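PDB 4EWC: putative nucleoprotein from Infectious salmon anemia virus, which encapsidates the negative-strand viral RNA, shielding it from nucleases and forming the ribonucleoprotein that is the template for transcription and replication. Local coordinates for residues N146-I151 with C260-I264; Q178-R182 with V268-D272; I183-D188 with L229-R234. All coordinates share one frame; numbering follows the deposited sequence.

Following the chain from the N terminus, the first helix to take part is 142-162, followed in turn by 174-188, 226-236 and 253-269. Contact 3 closes the shortest loop, 183-188 with 229-234, with strands 209-214 and 219-224 inside it. That loop lies wholly within the one contact 2 closes, 178-182 with 268-272, and within that of contact 1, 146-151 with 260-264. Contacts 1 and 2 cross, their segments alternating along helices 142-162, 174-188 and 253-269. Selenomethionines Met261 and Met181 join contacts 1 and 2, Met261 SE to Met181 CE 3.6 Å, and two phenylalanines join contacts 1 and 3, Phe150 CZ to Phe233 CE1 3.6 Å. Together they tie four helices into one core.

Contact 1 of 3, residues N146-I151 with C260-I264; sequences NLSLFI and CMALI
Cys260 lies over one face of the Phe150 ring, its CB 3.7 Å from the ring centroid and 16° off the normal, a CH-pi contact displaced toward the rim. Its SG sits back toward the root of the same side chain, 3.5 Å from Phe150 CB, and makes an oblique sulfur-aromatic contact. Met261 reaches the far end of the ring, its CG 4.0 Å from Phe150 CZ, with the selenium of this selenomethionine in an oblique Met-aromatic position. Beside this cluster Leu147, Ile151 and Phe150 CE1 all reach Ile264: Leu147 CD1 rests 3.9 Å from Ile264 CG1, and Ile151 CG1 approaches Ile264 CD1. Leu147 CD1 also touches Cys260 CB, while its other methyl meets Leu263.

Segments 146-151 and 260-264, on helices 142-162 and 253-269, cross almost at right angles, -87°, in a largely apolar and buried interface of the helical core, with no hydrogen bond across it. Phe150 holds CG opposite its backbone N (chi1 -178°), which brings the ring face against Cys260 CB. Further out, Met181 and Ala185 of helix 174-188 pack on Met261, and Met181 also touches Ile264. Asn146 OD1 is hydrogen-bonded to the backbone N of Arg244.

Contact 2 of 3, residues Q178-R182 with V268-D272; sequences QAIMR and VLSAD. Unlike the reference sequence in segment 178-182: Met181 (reference Ile).
Arg182 sets its CG opposite the carbonyl carbon (chi1 -79°) and then runs extended from CG to NE, which carries the guanidinium away from helix 174-188 to Asp272. Asp272 likewise starts with CG opposite its carbonyl carbon (chi1 -53°), and the two side chains arrive from opposite directions. Their flat groups meet nearly coplanar, 23° apart. The salt bridge is an end-on grip in which both terminal nitrogens close on one oxygen: NH1 of Arg182 donates to Asp272 OD2 at 3.0 Å, and Arg182 NH2 to the same OD2 at 2.8 Å. Both lie on the syn side of OD2, which sits in the guanidinium plane. Arg182 NH2 also has a weak, bent bond to Asp272 OD1, and OD1 has a weak hydrogen bond with Thr479 OG1 as well.

Leu269 CD2 lies obliquely beside the Arg182 guanidinium. Val268 supplies the apolar part: its CG2 packs 3.9 Å from Met181 CG, and its CG1 lies beside the end of Gln178. Ile394 of helix 394-402 packs against Gln178, Met181 and Val268. The contact therefore fastens the middle of helix 174-188 to the last part of helix 253-269 and the residues up to Asp272.

Lys480, part of a probable nuclear localization signal, brings a like charge close to Arg182 NH1; the carboxylate of Asp272 would offset part of that repulsion, and the two basic groups would in turn be expected to favour its ionised form.

Contact 3 of 3, residues I183-D188 with L229-R234; sequences ILALAD and LKAAFR
Helices 183-188 and 229-234 cross at -89° with their axes 8.9 Å apart, and Ala187 and Lys230 form the nearest CA pair. The small side chain of Ala187 is consistent with this close approach: its CB lies 3.9 Å from Leu229 CG, and Leu229 CD2 reaches the backbone of Leu184, 3.8 Å from its CA. Ile183 CG2 borders the same methyl. Leu184 CD1 sits over one face of the Phe233 ring, 4.2 Å from the centroid and 23° off the normal, a CH-pi contact. At the ring edge, in its plane, comes Asp188 OD1, 3.4 Å from Phe233 CE2.

Asp188 CG stands opposite its backbone N (chi1 -168°), turning OD1 to the bent side chain of Arg234. The guanidinium takes this oxygen side-on, with Arg234 NE 2.8 Å and Arg234 NH2 2.7 Å from Asp188 OD1, its plane nearly perpendicular to the carboxylate. NH2 adds a weak bond to Asp188 O, and Lys230 CE lies over a guanidinium face. Tyr304 OH binds the second carboxylate oxygen. The arrangement is a near-perpendicular helix packing: a buried hydrophobic centre, backed by helix 142-162 through Leu158 and Phe161, edged by the Asp188-Arg234 salt bridge.

Contact 1 of 3, residues N146-I151 with C260-I264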
loop_
_atom_site.group_PDB
_atom_site.type_symbol
_atom_site.label_atom_id
_atom_site.label_comp_id
_atom_site.label_asym_id
_atom_site.label_seq_id
_atom_site.Cartn_x
_atom_site.Cartn_y
_atom_site.Cartn_z
ATOM N N ASN A 146 28.484 -21.849 5.584
ATOM C CA ASN A 146 29.744 -21.123 5.463
ATOM C C ASN A 146 29.623 -19.691 5.937
ATOM O O ASN A 146 30.502 -19.173 6.622
ATOM C CB ASN A 146 30.253 -21.163 4.021
ATOM C CG ASN A 146 30.781 -22.529 3.641
ATOM O OD1 ASN A 146 31.038 -23.368 4.510
ATOM N ND2 ASN A 146 30.952 -22.761 2.348
ATOM N N LEU A 147 28.513 -19.065 5.564
ATOM C CA LEU A 147 28.233 -17.709 5.978
ATOM C C LEU A 147 28.034 -17.638 7.492
ATOM O O LEU A 147 28.552 -16.727 8.119
ATOM C CB LEU A 147 27.037 -17.120 5.216
ATOM C CG LEU A 147 26.628 -15.699 5.643
ATOM C CD1 LEU A 147 27.703 -14.666 5.330
ATOM C CD2 LEU A 147 25.303 -15.318 5.010
ATOM N N SER A 148 27.315 -18.592 8.083
ATOM C CA SER A 148 27.159 -18.604 9.544
ATOM C C SER A 148 28.471 -18.866 10.258
ATOM O O SER A 148 28.714 -18.332 11.347
ATOM C CB SER A 148 26.121 -19.624 10.009
ATOM O OG SER A 148 24.815 -19.214 9.666
ATOM N N LEU A 149 29.307 -19.704 9.660
ATOM C CA LEU A 149 30.605 -20.006 10.246
ATOM C C LEU A 149 31.463 -18.749 10.207
ATOM O O LEU A 149 32.031 -18.330 11.224
ATOM C CB LEU A 149 31.288 -21.145 9.489
ATOM C CG LEU A 149 32.652 -21.536 10.039
ATOM C CD1 LEU A 149 32.521 -21.740 11.537
ATOM C CD2 LEU A 149 33.202 -22.782 9.386
ATOM N N PHE A 150 31.535 -18.157 9.018
ATOM C CA PHE A 150 32.221 -16.897 8.797
ATOM C C PHE A 150 31.808 -15.861 9.825
ATOM O O PHE A 150 32.662 -15.261 10.472
ATOM C CB PHE A 150 31.950 -16.375 7.380
ATOM C CG PHE A 150 32.674 -15.096 7.049
ATOM C CD1 PHE A 150 32.209 -13.870 7.509
ATOM C CD2 PHE A 150 33.807 -15.119 6.263
ATOM C CE1 PHE A 150 32.883 -12.710 7.211
ATOM C CE2 PHE A 150 34.483 -13.969 5.954
ATOM C CZ PHE A 150 34.024 -12.763 6.426
ATOM N N ILE A 151 30.504 -15.634 9.961
ATOM C CA ILE A 151 30.022 -14.623 10.896
ATOM C C ILE A 151 30.395 -14.980 12.339
ATOM O O ILE A 151 30.979 -14.175 13.051
ATOM C CB ILE A 151 28.510 -14.366 10.760
ATOM C CG1 ILE A 151 28.219 -13.675 9.427
ATOM C CG2 ILE A 151 28.027 -13.484 11.906
ATOM C CD1 ILE A 151 26.758 -13.740 9.000
ATOM N N CYS A 260 31.216 -14.470 1.317
ATOM C CA CYS A 260 30.573 -13.971 2.524
ATOM C C CYS A 260 30.567 -12.443 2.615
ATOM O O CYS A 260 29.558 -11.817 2.977
ATOM C CB CYS A 260 31.276 -14.555 3.765
ATOM S SG CYS A 260 31.138 -16.376 3.940
HETATM N N MSE A 261 31.697 -11.837 2.281
HETATM C CA MSE A 261 31.777 -10.381 2.294
HETATM C C MSE A 261 30.845 -9.768 1.226
HETATM O O MSE A 261 30.218 -8.761 1.460
HETATM C CB MSE A 261 33.231 -9.923 2.161
HETATM C CG MSE A 261 34.045 -10.177 3.421
HETATM SE SE MSE A 261 33.426 -8.958 4.871
HETATM C CE MSE A 261 33.964 -7.296 4.068
ATOM N N ALA A 262 30.714 -10.424 0.085
ATOM C CA ALA A 262 29.744 -9.996 -0.904
ATOM C C ALA A 262 28.309 -10.055 -0.371
ATOM O O ALA A 262 27.512 -9.151 -0.620
ATOM C CB ALA A 262 29.873 -10.816 -2.193
ATOM N N LEU A 263 27.983 -11.102 0.376
ATOM C CA LEU A 263 26.626 -11.277 0.884
ATOM C C LEU A 263 26.312 -10.250 1.957
ATOM O O LEU A 263 25.211 -9.673 1.993
ATOM C CB LEU A 263 26.427 -12.697 1.423
ATOM C CG LEU A 263 26.450 -13.773 0.333
ATOM C CD1 LEU A 263 26.447 -15.180 0.931
ATOM C CD2 LEU A 263 25.249 -13.581 -0.576
ATOM N N ILE A 264 27.297 -10.032 2.823
ATOM C CA ILE A 264 27.189 -9.056 3.908
ATOM C C ILE A 264 27.274 -7.598 3.412
ATOM O O ILE A 264 26.508 -6.726 3.841
ATOM C CB ILE A 264 28.258 -9.344 4.991
ATOM C CG1 ILE A 264 28.110 -10.789 5.467
ATOM C CG2 ILE A 264 28.146 -8.396 6.169
ATOM C CD1 ILE A 264 29.162 -11.227 6.490
#

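Contact 2 of 3, residues Q178-R182 with V268-D272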
loop_
_atom_site.group_PDB
_atom_site.type_symbol
_atom_site.label_atom_id
_atom_site.label_comp_id
_atom_site.label_asym_id
_atom_site.label_seq_id
_atom_site.Cartn_x
_atom_site.Cartn_y
_atom_site.Cartn_z
ATOM N N GLN A 178 27.357 -0.346 10.995
ATOM C CA GLN A 178 27.586 0.035 9.600
ATOM C C GLN A 178 29.009 0.506 9.368
ATOM O O GLN A 178 29.663 0.111 8.402
ATOM C CB GLN A 178 26.659 1.182 9.209
ATOM C CG GLN A 178 25.199 0.850 9.292
ATOM C CD GLN A 178 24.845 -0.312 8.408
ATOM O OE1 GLN A 178 24.846 -0.187 7.186
ATOM N NE2 GLN A 178 24.533 -1.465 9.026
ATOM N N ALA A 179 29.467 1.377 10.261
ATOM C CA ALA A 179 30.795 1.956 10.158
ATOM C C ALA A 179 31.884 0.883 10.248
ATOM O O ALA A 179 32.882 0.943 9.531
ATOM C CB ALA A 179 30.981 3.020 11.225
ATOM N N ILE A 180 31.678 -0.097 11.123
ATOM C CA ILE A 180 32.633 -1.182 11.328
ATOM C C ILE A 180 32.794 -2.056 10.065
ATOM O O ILE A 180 33.912 -2.335 9.630
ATOM C CB ILE A 180 32.254 -2.000 12.598
ATOM C CG1 ILE A 180 32.633 -1.187 13.849
ATOM C CG2 ILE A 180 32.919 -3.358 12.627
ATOM C CD1 ILE A 180 31.978 -1.654 15.145
HETATM N N MSE A 181 31.686 -2.456 9.450
HETATM C CA MSE A 181 31.768 -3.220 8.208
HETATM C C MSE A 181 32.423 -2.431 7.059
HETATM O O MSE A 181 33.136 -3.002 6.234
HETATM C CB MSE A 181 30.386 -3.704 7.750
HETATM C CG MSE A 181 29.761 -4.787 8.562
HETATM SE SE MSE A 181 30.943 -6.339 8.874
HETATM C CE MSE A 181 31.541 -6.797 7.090
ATOM N N ARG A 182 32.150 -1.135 6.991
ATOM C CA ARG A 182 32.666 -0.316 5.904
ATOM C C ARG A 182 34.166 -0.200 6.040
ATOM O O ARG A 182 34.901 -0.287 5.053
ATOM C CB ARG A 182 32.019 1.072 5.899
ATOM C CG ARG A 182 30.639 1.110 5.286
ATOM C CD ARG A 182 30.031 2.505 5.400
ATOM N NE ARG A 182 28.581 2.500 5.171
ATOM C CZ ARG A 182 28.002 2.578 3.969
ATOM N NH1 ARG A 182 28.747 2.669 2.869
ATOM N NH2 ARG A 182 26.674 2.570 3.861
ATOM N N VAL A 268 24.643 -4.335 3.954
ATOM C CA VAL A 268 25.056 -3.098 4.615
ATOM C C VAL A 268 24.919 -1.901 3.686
ATOM O O VAL A 268 24.469 -0.814 4.091
ATOM C CB VAL A 268 26.524 -3.197 5.101
ATOM C CG1 VAL A 268 27.170 -1.837 5.209
ATOM C CG2 VAL A 268 26.595 -3.942 6.408
ATOM N N LEU A 269 25.284 -2.119 2.424
ATOM C CA LEU A 269 25.325 -1.046 1.449
ATOM C C LEU A 269 23.962 -0.741 0.837
ATOM O O LEU A 269 23.804 0.288 0.194
ATOM C CB LEU A 269 26.298 -1.388 0.328
ATOM C CG LEU A 269 27.752 -1.475 0.734
ATOM C CD1 LEU A 269 28.575 -1.788 -0.493
ATOM C CD2 LEU A 269 28.213 -0.195 1.393
ATOM N N SER A 270 22.984 -1.624 1.016
ATOM C CA SER A 270 21.692 -1.419 0.369
ATOM C C SER A 270 20.942 -0.198 0.922
ATOM O O SER A 270 20.063 0.352 0.263
ATOM C CB SER A 270 20.825 -2.693 0.393
ATOM O OG SER A 270 20.540 -3.111 1.712
ATOM N N ALA A 271 21.324 0.257 2.109
ATOM C CA ALA A 271 20.705 1.438 2.695
ATOM C C ALA A 271 21.129 2.686 1.946
ATOM O O ALA A 271 20.365 3.647 1.852
ATOM C CB ALA A 271 21.040 1.559 4.172
ATOM N N ASP A 272 22.336 2.680 1.394
ATOM C CA ASP A 272 22.781 3.802 0.567
ATOM C C ASP A 272 21.952 3.952 -0.682
ATOM O O ASP A 272 21.704 5.068 -1.140
ATOM C CB ASP A 272 24.242 3.657 0.175
ATOM C CG ASP A 272 25.142 3.433 1.374
ATOM O OD1 ASP A 272 24.713 3.696 2.531
ATOM O OD2 ASP A 272 26.295 2.987 1.154
#

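Contact 3 of 3, residues I183-D188 with L229-R234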
loop_
_atom_site.group_PDB
_atom_site.type_symbol
_atom_site.label_atom_id
_atom_site.label_comp_id
_atom_site.label_asym_id
_atom_site.label_seq_id
_atom_site.Cartn_x
_atom_site.Cartn_y
_atom_site.Cartn_z
ATOM N N ILE A 183 34.617 -0.002 7.273
ATOM C CA ILE A 183 36.043 0.080 7.540
ATOM C C ILE A 183 36.704 -1.285 7.346
ATOM O O ILE A 183 37.829 -1.390 6.849
ATOM C CB ILE A 183 36.330 0.681 8.932
ATOM C CG1 ILE A 183 37.781 1.121 9.033
ATOM C CG2 ILE A 183 35.985 -0.269 10.040
ATOM C CD1 ILE A 183 38.096 2.261 8.112
ATOM N N LEU A 184 35.980 -2.334 7.714
ATOM C CA LEU A 184 36.480 -3.685 7.527
ATOM C C LEU A 184 36.697 -3.951 6.051
ATOM O O LEU A 184 37.770 -4.388 5.650
ATOM C CB LEU A 184 35.504 -4.701 8.100
ATOM C CG LEU A 184 35.813 -6.181 7.857
ATOM C CD1 LEU A 184 37.292 -6.503 7.993
ATOM C CD2 LEU A 184 35.021 -7.013 8.831
ATOM N N ALA A 185 35.665 -3.687 5.256
ATOM C CA ALA A 185 35.763 -3.831 3.809
ATOM C C ALA A 185 36.958 -3.035 3.287
ATOM O O ALA A 185 37.737 -3.520 2.464
ATOM C CB ALA A 185 34.479 -3.380 3.137
ATOM N N LEU A 186 37.110 -1.818 3.789
ATOM C CA LEU A 186 38.266 -0.994 3.459
ATOM C C LEU A 186 39.620 -1.654 3.788
ATOM O O LEU A 186 40.517 -1.675 2.950
ATOM C CB LEU A 186 38.155 0.363 4.161
ATOM C CG LEU A 186 39.258 1.358 3.805
ATOM C CD1 LEU A 186 39.333 1.550 2.309
ATOM C CD2 LEU A 186 39.014 2.685 4.483
ATOM N N ALA A 187 39.759 -2.188 5.003
ATOM C CA ALA A 187 41.000 -2.844 5.423
ATOM C C ALA A 187 41.331 -4.075 4.574
ATOM O O ALA A 187 42.472 -4.289 4.163
ATOM C CB ALA A 187 40.927 -3.232 6.894
ATOM N N ASP A 188 40.321 -4.892 4.321
ATOM C CA ASP A 188 40.497 -6.094 3.517
ATOM C C ASP A 188 40.900 -5.786 2.064
ATOM O O ASP A 188 41.372 -6.658 1.356
ATOM C CB ASP A 188 39.224 -6.937 3.554
ATOM C CG ASP A 188 39.431 -8.316 2.992
ATOM O OD1 ASP A 188 40.470 -8.932 3.293
ATOM O OD2 ASP A 188 38.558 -8.794 2.237
ATOM N N LEU A 229 43.713 -4.208 11.535
ATOM C CA LEU A 229 42.373 -4.687 11.224
ATOM C C LEU A 229 42.383 -5.797 10.176
ATOM O O LEU A 229 41.630 -6.761 10.277
ATOM C CB LEU A 229 41.465 -3.542 10.783
ATOM C CG LEU A 229 40.027 -4.034 10.557
ATOM C CD1 LEU A 229 39.558 -4.887 11.750
ATOM C CD2 LEU A 229 39.042 -2.889 10.262
ATOM N N LYS A 230 43.236 -5.650 9.171
ATOM C CA LYS A 230 43.343 -6.627 8.108
ATOM C C LYS A 230 43.893 -7.949 8.641
ATOM O O LYS A 230 43.305 -9.006 8.435
ATOM C CB LYS A 230 44.244 -6.082 7.002
ATOM C CG LYS A 230 44.511 -7.065 5.897
ATOM C CD LYS A 230 45.575 -6.555 4.970
ATOM C CE LYS A 230 45.614 -7.427 3.717
ATOM N NZ LYS A 230 46.552 -6.919 2.681
ATOM N N ALA A 231 45.025 -7.865 9.334
ATOM C CA ALA A 231 45.685 -9.024 9.938
ATOM C C ALA A 231 44.782 -9.798 10.898
ATOM O O ALA A 231 44.781 -11.034 10.897
ATOM C CB ALA A 231 46.976 -8.592 10.654
ATOM N N ALA A 232 44.022 -9.060 11.703
ATOM C CA ALA A 232 43.096 -9.638 12.661
ATOM C C ALA A 232 42.005 -10.403 11.929
ATOM O O ALA A 232 41.662 -11.539 12.283
ATOM C CB ALA A 232 42.487 -8.542 13.524
ATOM N N PHE A 233 41.473 -9.773 10.892
ATOM C CA PHE A 233 40.497 -10.403 10.018
ATOM C C PHE A 233 41.042 -11.689 9.353
ATOM O O PHE A 233 40.453 -12.759 9.498
ATOM C CB PHE A 233 39.990 -9.388 8.981
ATOM C CG PHE A 233 39.067 -9.978 7.955
ATOM C CD1 PHE A 233 37.924 -10.653 8.349
ATOM C CD2 PHE A 233 39.330 -9.839 6.589
ATOM C CE1 PHE A 233 37.063 -11.188 7.403
ATOM C CE2 PHE A 233 38.471 -10.367 5.633
ATOM C CZ PHE A 233 37.337 -11.045 6.032
ATOM N N ARG A 234 42.168 -11.587 8.648
ATOM C CA ARG A 234 42.750 -12.728 7.920
ATOM C C ARG A 234 43.060 -13.958 8.802
ATOM O O ARG A 234 43.085 -15.089 8.321
ATOM C CB ARG A 234 44.019 -12.299 7.191
ATOM C CG ARG A 234 43.824 -11.187 6.181
ATOM C CD ARG A 234 42.976 -11.647 5.019
ATOM N NE ARG A 234 42.623 -10.541 4.114
ATOM C CZ ARG A 234 43.317 -10.205 3.029
ATOM N NH1 ARG A 234 44.411 -10.879 2.706
ATOM N NH2 ARG A 234 42.918 -9.194 2.275
#